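Side-chain contacts in aldehyde dehydrogenase (Trypanosoma brucei, PDB 5MYP), which probably oxidises aldehydes to carboxylic acids with NAD+ as the electron acceptor, as a member of the aldehyde dehydrogenase family: residues Arg34-Arg39 and Glu93-Val98; Tyr264-Lys269 and Leu383-Ser388; His359-Glu364 and Ile370-Thr375. All coordinates share one frame; numbering follows the deposited sequence.

Contact 1: Arg34-Arg39 and Glu93-Val98; sequences RDLKKR and EYVKPV
The backbone carbonyl oxygen of R34 is gripped by the guanidinium of R39, the arginine that also meets V95 across the contact. R39 NH2 lies 2.9 Å from R34 O, on a lone pair in the carbonyl plane, although the oxygen is tilted out of the guanidinium plane by 22°; a weak second bond comes from R39 NE. These bonds fasten the first turn of helix 36-52, N-capped by D35, to the loop before it; L36 and R39 then pack on V95 at the end of helix 69-95 in the aldehyde dehydrogenase fold. From CG to NE the R39 chain is extended, which takes the guanidinium across to V95 and lets NH1 also bond A143 O. Methyl CD1 of L36 sits over the centre of one guanidinium face, 3.9 Å above its plane. The arginine is thus held by polar partners and an apolar lid. F450 of helix 447-452 also touches V95, while M91 of helix 69-95 touches L36 and R39. In V95, CG1 lies 3.8 Å from R39 NH1, oblique to the guanidinium, as the side chains run past each other in opposite directions, and CG2 meets L36 CD2 tip to tip at 3.7 Å.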
loop_
_atom_site.group_PDB
_atom_site.type_symbol
_atom_site.label_atom_id
_atom_site.label_comp_id
_atom_site.label_asym_id
_atom_site.label_seq_id
_atom_site.Cartn_x
_atom_site.Cartn_y
_atom_site.Cartn_z
ATOM N N ARG A 34 5.389 -18.309 -13.591
ATOM C CA ARG A 34 4.354 -17.557 -14.297
ATOM C C ARG A 34 3.088 -18.381 -14.508
ATOM O O ARG A 34 2.001 -17.960 -14.101
ATOM C CB ARG A 34 4.897 -17.065 -15.642
ATOM C CG ARG A 34 3.943 -16.198 -16.456
ATOM C CD ARG A 34 4.566 -15.877 -17.799
ATOM N NE ARG A 34 3.577 -15.448 -18.780
ATOM C CZ ARG A 34 3.129 -14.204 -18.934
ATOM N NH1 ARG A 34 3.564 -13.199 -18.171
ATOM N NH2 ARG A 34 2.228 -13.959 -19.875
ATOM N N ASP A 35 3.233 -19.541 -15.145
ATOM C CA ASP A 35 2.095 -20.403 -15.459
ATOM C C ASP A 35 1.461 -20.949 -14.183
ATOM O O ASP A 35 2.167 -21.314 -13.237
ATOM C CB ASP A 35 2.529 -21.562 -16.363
ATOM C CG ASP A 35 1.355 -22.256 -17.033
ATOM O OD1 ASP A 35 0.483 -22.800 -16.322
ATOM O OD2 ASP A 35 1.307 -22.269 -18.282
ATOM N N LEU A 36 0.129 -20.993 -14.165
ATOM C CA LEU A 36 -0.631 -21.481 -12.999
ATOM C C LEU A 36 -0.268 -22.921 -12.611
ATOM O O LEU A 36 -0.232 -23.247 -11.425
ATOM C CB LEU A 36 -2.145 -21.364 -13.239
ATOM C CG LEU A 36 -2.812 -20.033 -12.852
ATOM C CD1 LEU A 36 -1.990 -18.800 -13.201
ATOM C CD2 LEU A 36 -4.199 -19.929 -13.469
ATOM N N LYS A 37 0.025 -23.753 -13.611
ATOM C CA LYS A 37 0.497 -25.121 -13.378
ATOM C C LYS A 37 1.745 -25.149 -12.488
ATOM O O LYS A 37 1.819 -25.945 -11.550
ATOM C CB LYS A 37 0.792 -25.839 -14.706
ATOM C CG LYS A 37 1.016 -27.349 -14.572
ATOM C CD LYS A 37 2.082 -27.919 -15.512
ATOM C CE LYS A 37 1.887 -27.529 -16.970
ATOM N NZ LYS A 37 0.490 -27.716 -17.455
ATOM N N LYS A 38 2.713 -24.281 -12.786
ATOM C CA LYS A 38 3.933 -24.165 -11.988
ATOM C C LYS A 38 3.644 -23.668 -10.565
ATOM O O LYS A 38 4.217 -24.174 -9.601
ATOM C CB LYS A 38 4.929 -23.226 -12.678
ATOM C CG LYS A 38 5.299 -23.620 -14.100
ATOM C CD LYS A 38 6.249 -24.807 -14.127
ATOM C CE LYS A 38 7.096 -24.805 -15.390
ATOM N NZ LYS A 38 8.212 -25.786 -15.315
ATOM N N ARG A 39 2.751 -22.685 -10.441
ATOM C CA ARG A 39 2.392 -22.118 -9.133
ATOM C C ARG A 39 1.713 -23.148 -8.234
ATOM O O ARG A 39 2.040 -23.245 -7.054
ATOM C CB ARG A 39 1.477 -20.901 -9.284
ATOM C CG ARG A 39 2.091 -19.725 -10.017
ATOM C CD ARG A 39 1.162 -18.528 -9.987
ATOM N NE ARG A 39 1.311 -17.657 -11.154
ATOM C CZ ARG A 39 0.584 -16.562 -11.374
ATOM N NH1 ARG A 39 -0.337 -16.161 -10.498
ATOM N NH2 ARG A 39 0.788 -15.847 -12.474
ATOM N N GLU A 93 -9.772 -18.364 -9.593
ATOM C CA GLU A 93 -10.672 -17.233 -9.331
ATOM C C GLU A 93 -9.879 -15.929 -9.193
ATOM O O GLU A 93 -10.249 -14.915 -9.782
ATOM C CB GLU A 93 -11.501 -17.476 -8.064
ATOM C CG GLU A 93 -12.596 -16.445 -7.801
ATOM C CD GLU A 93 -13.221 -16.570 -6.421
ATOM O OE1 GLU A 93 -13.178 -17.670 -5.837
ATOM O OE2 GLU A 93 -13.761 -15.565 -5.910
ATOM N N TYR A 94 -8.790 -15.966 -8.423
ATOM C CA TYR A 94 -8.020 -14.754 -8.126
ATOM C C TYR A 94 -7.299 -14.164 -9.344
ATOM O O TYR A 94 -7.214 -12.943 -9.471
ATOM C CB TYR A 94 -7.031 -15.006 -6.977
ATOM C CG TYR A 94 -7.653 -15.383 -5.633
ATOM C CD1 TYR A 94 -8.997 -15.096 -5.333
ATOM C CD2 TYR A 94 -6.886 -16.003 -4.639
ATOM C CE1 TYR A 94 -9.548 -15.438 -4.112
ATOM C CE2 TYR A 94 -7.441 -16.341 -3.407
ATOM C CZ TYR A 94 -8.773 -16.050 -3.157
ATOM O OH TYR A 94 -9.350 -16.367 -1.958
ATOM N N VAL A 95 -6.804 -15.015 -10.240
ATOM C CA VAL A 95 -6.072 -14.541 -11.423
ATOM C C VAL A 95 -6.938 -13.872 -12.505
ATOM O O VAL A 95 -6.410 -13.125 -13.324
ATOM C CB VAL A 95 -5.214 -15.658 -12.077
ATOM C CG1 VAL A 95 -4.133 -16.147 -11.119
ATOM C CG2 VAL A 95 -6.067 -16.816 -12.581
ATOM N N LYS A 96 -8.249 -14.136 -12.512
ATOM C CA LYS A 96 -9.123 -13.667 -13.594
ATOM C C LYS A 96 -9.316 -12.147 -13.549
ATOM O O LYS A 96 -9.342 -11.572 -12.465
ATOM C CB LYS A 96 -10.487 -14.376 -13.559
ATOM C CG LYS A 96 -11.491 -13.848 -12.552
ATOM C CD LYS A 96 -12.587 -14.872 -12.266
ATOM C CE LYS A 96 -13.741 -14.227 -11.515
ATOM N NZ LYS A 96 -14.679 -15.217 -10.924
ATOM N N PRO A 97 -9.451 -11.503 -14.725
ATOM C CA PRO A 97 -9.738 -10.066 -14.725
ATOM C C PRO A 97 -11.096 -9.730 -14.108
ATOM O O PRO A 97 -12.033 -10.516 -14.226
ATOM C CB PRO A 97 -9.731 -9.691 -16.220
ATOM C CG PRO A 97 -8.985 -10.777 -16.892
ATOM C CD PRO A 97 -9.271 -12.012 -16.098
ATOM N N VAL A 98 -11.170 -8.578 -13.452
ATOM C CA VAL A 98 -12.407 -8.037 -12.884
ATOM C C VAL A 98 -12.940 -6.941 -13.815
ATOM O O VAL A 98 -12.160 -6.155 -14.365
ATOM C CB VAL A 98 -12.147 -7.458 -11.467
ATOM C CG1 VAL A 98 -13.367 -6.725 -10.919
ATOM C CG2 VAL A 98 -11.721 -8.566 -10.512
#

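Contact 2: Tyr264-Lys269 and Leu383-Ser388; sequences YVVVEK and LKIINS
Y264, near the start of strand 264-268, lays its ring alongside I385 of helix 383-387. Its CG is lodged between the backbone N and the carbonyl carbon (chi1 65°), and from there the ring stretches across toward the helix. The methyl CG2 of I385 lies 3.7 Å from Y264 CE2, coming in obliquely to the ring, and is equally near the phenolic oxygen, with 3.7 Å between I385 CG2 and Y264 OH. The same oxygen reaches one residue further, to I386 CG1 at 3.8 Å, so the outer end of the tyrosine rests against two successive isoleucines of the helix. V265 turns to the other face of the sheet, where it packs on L275 of helix 272-287. V266 then comes back to the helix and meets I385 tip to tip, its CG1 lying 3.9 Å from I385 CD1. I385 therefore fills the angle between Y264 and V266 by dividing its branches: CG2, anti to the backbone N, serves the tyrosine, while the CG1-CD1 arm serves the valine. The contact is van der Waals packing, with the phenolic oxygen the one polar atom touching the isoleucines. Just beyond I386, S388 folds its hydroxyl back onto the chain, OG donating to K384 O over 2.7 Å in the carbonyl plane. The short strand and helix axes pass 10.5 Å apart and run nearly antiparallel, at 166°. Helix 379-387 is the connection of a right-handed beta-alpha-beta crossover between parallel strands 370-376 and 395-398. It spans the two strands between them, 264-268 through Y264 and V266, and 229-232 through I386, which touches P229 and V231; helix 272-287 covers the opposite face of the sheet.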
loop_
_atom_site.group_PDB
_atom_site.type_symbol
_atom_site.label_atom_id
_atom_site.label_comp_id
_atom_site.label_asym_id
_atom_site.label_seq_id
_atom_site.Cartn_x
_atom_site.Cartn_y
_atom_site.Cartn_z
ATOM N N TYR A 264 -3.208 -5.521 27.811
ATOM C CA TYR A 264 -3.799 -5.065 29.072
ATOM C C TYR A 264 -5.322 -5.093 29.005
ATOM O O TYR A 264 -5.899 -5.193 27.919
ATOM C CB TYR A 264 -3.316 -3.657 29.427
ATOM C CG TYR A 264 -3.758 -2.558 28.475
ATOM C CD1 TYR A 264 -3.050 -2.299 27.305
ATOM C CD2 TYR A 264 -4.871 -1.764 28.755
ATOM C CE1 TYR A 264 -3.439 -1.288 26.434
ATOM C CE2 TYR A 264 -5.266 -0.748 27.890
ATOM C CZ TYR A 264 -4.544 -0.512 26.733
ATOM O OH TYR A 264 -4.928 0.488 25.868
ATOM N N VAL A 265 -5.953 -4.995 30.173
ATOM C CA VAL A 265 -7.412 -5.020 30.306
ATOM C C VAL A 265 -7.915 -3.674 30.839
ATOM O O VAL A 265 -7.299 -3.082 31.729
ATOM C CB VAL A 265 -7.871 -6.155 31.257
ATOM C CG1 VAL A 265 -9.383 -6.138 31.450
ATOM C CG2 VAL A 265 -7.426 -7.516 30.733
ATOM N N VAL A 266 -9.023 -3.197 30.269
ATOM C CA VAL A 266 -9.775 -2.063 30.805
ATOM C C VAL A 266 -11.152 -2.609 31.171
ATOM O O VAL A 266 -11.968 -2.896 30.289
ATOM C CB VAL A 266 -9.899 -0.900 29.795
ATOM C CG1 VAL A 266 -10.514 0.326 30.466
ATOM C CG2 VAL A 266 -8.538 -0.555 29.201
ATOM N N VAL A 267 -11.399 -2.767 32.471
ATOM C CA VAL A 267 -12.615 -3.430 32.966
ATOM C C VAL A 267 -13.525 -2.417 33.666
ATOM O O VAL A 267 -13.042 -1.499 34.327
ATOM C CB VAL A 267 -12.290 -4.640 33.887
ATOM C CG1 VAL A 267 -11.457 -4.241 35.099
ATOM C CG2 VAL A 267 -13.563 -5.364 34.317
ATOM N N GLU A 268 -14.837 -2.578 33.513
ATOM C CA GLU A 268 -15.788 -1.693 34.186
ATOM C C GLU A 268 -15.573 -1.833 35.700
ATOM O O GLU A 268 -15.409 -2.945 36.206
ATOM C CB GLU A 268 -17.231 -2.022 33.781
ATOM C CG GLU A 268 -18.247 -0.914 34.055
ATOM C CD GLU A 268 -18.761 -0.878 35.492
ATOM O OE1 GLU A 268 -18.714 -1.913 36.193
ATOM O OE2 GLU A 268 -19.223 0.195 35.926
ATOM N N LYS A 269 -15.556 -0.691 36.387
ATOM C CA LYS A 269 -15.155 -0.576 37.806
ATOM C C LYS A 269 -15.736 -1.668 38.724
ATOM O O LYS A 269 -15.011 -2.274 39.516
ATOM C CB LYS A 269 -15.557 0.810 38.326
ATOM C CG LYS A 269 -14.972 1.219 39.670
ATOM C CD LYS A 269 -15.497 2.587 40.097
ATOM C CE LYS A 269 -17.011 2.588 40.303
ATOM N NZ LYS A 269 -17.496 3.697 41.174
ATOM N N LEU A 383 -11.701 5.582 26.122
ATOM C CA LEU A 383 -11.123 6.263 24.963
ATOM C C LEU A 383 -9.837 7.024 25.301
ATOM O O LEU A 383 -8.922 7.055 24.487
ATOM C CB LEU A 383 -12.153 7.187 24.294
ATOM C CG LEU A 383 -13.432 6.519 23.760
ATOM C CD1 LEU A 383 -14.344 7.542 23.095
ATOM C CD2 LEU A 383 -13.131 5.378 22.799
ATOM N N LYS A 384 -9.773 7.620 26.492
ATOM C CA LYS A 384 -8.564 8.307 26.959
ATOM C C LYS A 384 -7.369 7.360 27.093
ATOM O O LYS A 384 -6.243 7.728 26.756
ATOM C CB LYS A 384 -8.823 8.998 28.298
ATOM C CG LYS A 384 -7.611 9.696 28.896
ATOM C CD LYS A 384 -8.035 10.863 29.778
ATOM C CE LYS A 384 -7.009 11.146 30.865
ATOM N NZ LYS A 384 -5.624 11.229 30.325
ATOM N N ILE A 385 -7.623 6.148 27.584
ATOM C CA ILE A 385 -6.583 5.120 27.718
ATOM C C ILE A 385 -6.131 4.632 26.335
ATOM O O ILE A 385 -4.936 4.631 26.042
ATOM C CB ILE A 385 -7.075 3.930 28.584
ATOM C CG1 ILE A 385 -7.289 4.383 30.038
ATOM C CG2 ILE A 385 -6.092 2.755 28.541
ATOM C CD1 ILE A 385 -8.240 3.502 30.822
ATOM N N ILE A 386 -7.090 4.246 25.496
ATOM C CA ILE A 386 -6.788 3.614 24.203
ATOM C C ILE A 386 -6.292 4.621 23.149
ATOM O O ILE A 386 -5.285 4.367 22.481
ATOM C CB ILE A 386 -8.001 2.803 23.673
ATOM C CG1 ILE A 386 -8.330 1.663 24.652
ATOM C CG2 ILE A 386 -7.724 2.247 22.273
ATOM C CD1 ILE A 386 -9.614 0.914 24.348
ATOM N N ASN A 387 -6.987 5.749 23.006
ATOM C CA ASN A 387 -6.663 6.733 21.954
ATOM C C ASN A 387 -5.432 7.602 22.245
ATOM O O ASN A 387 -4.936 8.265 21.339
ATOM C CB ASN A 387 -7.874 7.620 21.623
ATOM C CG ASN A 387 -9.063 6.821 21.111
ATOM O OD1 ASN A 387 -8.947 5.639 20.790
ATOM N ND2 ASN A 387 -10.213 7.469 21.028
ATOM N N SER A 388 -4.936 7.594 23.484
ATOM C CA SER A 388 -3.656 8.244 23.804
ATOM C C SER A 388 -2.437 7.375 23.469
ATOM O O SER A 388 -1.306 7.841 23.575
ATOM C CB SER A 388 -3.604 8.638 25.280
ATOM O OG SER A 388 -3.604 7.492 26.119
#

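Contact 3: His359-Glu364 and Ile370-Thr375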
loop_
_atom_site.group_PDB
_atom_site.type_symbol
_atom_site.label_atom_id
_atom_site.label_comp_id
_atom_site.label_asym_id
_atom_site.label_seq_id
_atom_site.Cartn_x
_atom_site.Cartn_y
_atom_site.Cartn_z
ATOM N N HIS A 359 3.948 4.340 34.091
ATOM C CA HIS A 359 5.001 3.316 34.205
ATOM C C HIS A 359 5.210 2.635 32.847
ATOM O O HIS A 359 4.237 2.445 32.109
ATOM C CB HIS A 359 4.642 2.268 35.273
ATOM C CG HIS A 359 5.740 1.284 35.560
ATOM N ND1 HIS A 359 5.975 0.183 34.766
ATOM C CD2 HIS A 359 6.659 1.225 36.553
ATOM C CE1 HIS A 359 7.000 -0.500 35.242
ATOM N NE2 HIS A 359 7.429 0.108 36.332
ATOM N N PRO A 360 6.473 2.270 32.512
ATOM C CA PRO A 360 6.781 1.529 31.280
ATOM C C PRO A 360 5.862 0.342 30.906
ATOM O O PRO A 360 5.656 0.097 29.717
ATOM C CB PRO A 360 8.204 1.038 31.535
ATOM C CG PRO A 360 8.818 2.134 32.340
ATOM C CD PRO A 360 7.715 2.740 33.173
ATOM N N VAL A 361 5.311 -0.365 31.893
ATOM C CA VAL A 361 4.386 -1.491 31.659
ATOM C C VAL A 361 3.099 -1.070 30.925
ATOM O O VAL A 361 2.508 -1.882 30.210
ATOM C CB VAL A 361 4.029 -2.240 32.977
ATOM C CG1 VAL A 361 3.098 -1.416 33.865
ATOM C CG2 VAL A 361 3.414 -3.607 32.683
ATOM N N MET A 362 2.681 0.185 31.104
ATOM C CA MET A 362 1.541 0.740 30.367
ATOM C C MET A 362 1.921 1.803 29.324
ATOM O O MET A 362 1.063 2.558 28.855
ATOM C CB MET A 362 0.487 1.257 31.354
ATOM C CG MET A 362 -0.461 0.173 31.847
ATOM S SD MET A 362 -1.281 -0.751 30.531
ATOM C CE MET A 362 -2.192 0.565 29.722
ATOM N N GLN A 363 3.203 1.842 28.958
ATOM C CA GLN A 363 3.698 2.649 27.845
ATOM C C GLN A 363 4.236 1.814 26.681
ATOM O O GLN A 363 4.124 2.232 25.532
ATOM C CB GLN A 363 4.799 3.601 28.332
ATOM C CG GLN A 363 4.328 4.661 29.317
ATOM C CD GLN A 363 3.248 5.560 28.739
ATOM O OE1 GLN A 363 3.471 6.276 27.761
ATOM N NE2 GLN A 363 2.066 5.515 29.331
ATOM N N GLU A 364 4.826 0.654 26.973
ATOM C CA GLU A 364 5.443 -0.205 25.962
ATOM C C GLU A 364 4.612 -1.470 25.739
ATOM O O GLU A 364 3.881 -1.906 26.628
ATOM C CB GLU A 364 6.852 -0.607 26.406
ATOM C CG GLU A 364 7.777 0.562 26.739
ATOM C CD GLU A 364 9.126 0.119 27.289
ATOM O OE1 GLU A 364 9.480 -1.077 27.177
ATOM O OE2 GLU A 364 9.848 0.972 27.845
ATOM N N ILE A 370 2.770 -10.533 31.504
ATOM C CA ILE A 370 2.237 -9.515 32.417
ATOM C C ILE A 370 0.947 -8.926 31.841
ATOM O O ILE A 370 0.932 -8.470 30.697
ATOM C CB ILE A 370 3.253 -8.374 32.672
ATOM C CG1 ILE A 370 4.638 -8.929 33.053
ATOM C CG2 ILE A 370 2.730 -7.404 33.729
ATOM C CD1 ILE A 370 4.646 -9.922 34.198
ATOM N N LEU A 371 -0.121 -8.936 32.645
ATOM C CA LEU A 371 -1.424 -8.400 32.252
ATOM C C LEU A 371 -1.886 -7.313 33.235
ATOM O O LEU A 371 -2.473 -7.620 34.280
ATOM C CB LEU A 371 -2.465 -9.525 32.178
ATOM C CG LEU A 371 -3.817 -9.185 31.540
ATOM C CD1 LEU A 371 -3.688 -8.992 30.034
ATOM C CD2 LEU A 371 -4.840 -10.279 31.832
ATOM N N PRO A 372 -1.613 -6.034 32.912
ATOM C CA PRO A 372 -2.195 -4.925 33.669
ATOM C C PRO A 372 -3.716 -4.884 33.561
ATOM O O PRO A 372 -4.266 -5.140 32.487
ATOM C CB PRO A 372 -1.590 -3.688 32.996
ATOM C CG PRO A 372 -0.315 -4.169 32.410
ATOM C CD PRO A 372 -0.631 -5.551 31.925
ATOM N N VAL A 373 -4.373 -4.567 34.675
ATOM C CA VAL A 373 -5.819 -4.409 34.731
ATOM C C VAL A 373 -6.119 -2.981 35.185
ATOM O O VAL A 373 -5.792 -2.595 36.314
ATOM C CB VAL A 373 -6.460 -5.433 35.692
ATOM C CG1 VAL A 373 -7.957 -5.188 35.849
ATOM C CG2 VAL A 373 -6.205 -6.854 35.199
ATOM N N LEU A 374 -6.723 -2.205 34.288
ATOM C CA LEU A 374 -7.164 -0.839 34.567
ATOM C C LEU A 374 -8.685 -0.827 34.638
ATOM O O LEU A 374 -9.334 -1.725 34.107
ATOM C CB LEU A 374 -6.683 0.117 33.469
ATOM C CG LEU A 374 -5.188 0.463 33.440
ATOM C CD1 LEU A 374 -4.332 -0.712 32.980
ATOM C CD2 LEU A 374 -4.953 1.672 32.549
ATOM N N THR A 375 -9.248 0.179 35.305
ATOM C CA THR A 375 -10.704 0.309 35.408
ATOM C C THR A 375 -11.213 1.531 34.662
ATOM O O THR A 375 -10.461 2.470 34.406
ATOM C CB THR A 375 -11.191 0.356 36.874
ATOM O OG1 THR A 375 -10.590 1.461 37.558
ATOM C CG2 THR A 375 -10.845 -0.936 37.591
#
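M362 reaches from the loop ahead of strand 370-376 to lie against P372 and L374. Its CB sets out toward the strand, and the next atom, CG, comes 4.1 Å from L374 CD1. A bend at chi2 (-54°) then places the sulfur between the two residues: SD lies 3.8 Å from P372 CB and 3.9 Å from L374 CD1. A second bend, at chi3 (-61°), carries CE to the end of L374, where it is about equally close to both methyls. The thioether thus passes obliquely over the proline and finishes tip to tip with the leucine. P372 is shared with V361, the residue before M362, since its CG, the outermost ring atom, lies 3.8 Å from V361 CG2. That methyl also touches I370 CG2 at 4.0 Å, although the longer branch of the isoleucine leads away. Several hydrogen bonds hold the loop's shape. H359 ND1 accepts the N-H of V361 almost straight (3.0 Å, 175°), and P360 O takes the N-H groups of both Q363 and E364. Outside the turn, K227 NZ binds V361 O and E364 O, and R389 NH2 binds M362 O. Y264 of the adjoining strand touches both M362 and P372, closing one side of the apolar cluster. The EEIFGP motif, which in other aldehyde dehydrogenases contributes to binding of the NAD ribose, begins at E364 and runs through the link to the strand. A loop with a short 3-10 turn at 360-361, packed through V361 and M362 on the strand that follows this motif, is consistent with the catalytic-domain architecture of the aldehyde dehydrogenase fold.

Contacts 2 and 3 form one continuous region, with centres about 10 Å apart. Their strands 264-268 and 370-376 are parallel neighbours in one sheet, probably hydrogen-bonded through V265 O to L374 N and V267 N to L374 O, both 2.8 Å. Contact 3 is nested in the chain loop that contact 2 closes, and strand 370-376 leads directly into the helix of contact 2. Contact 1 lies across the centre of the chain, about 46 and 47 Å from them between centres. None lies at the predicted active-site residues E223 and C259, although strand 264-268 begins soon after C259 in the sequence.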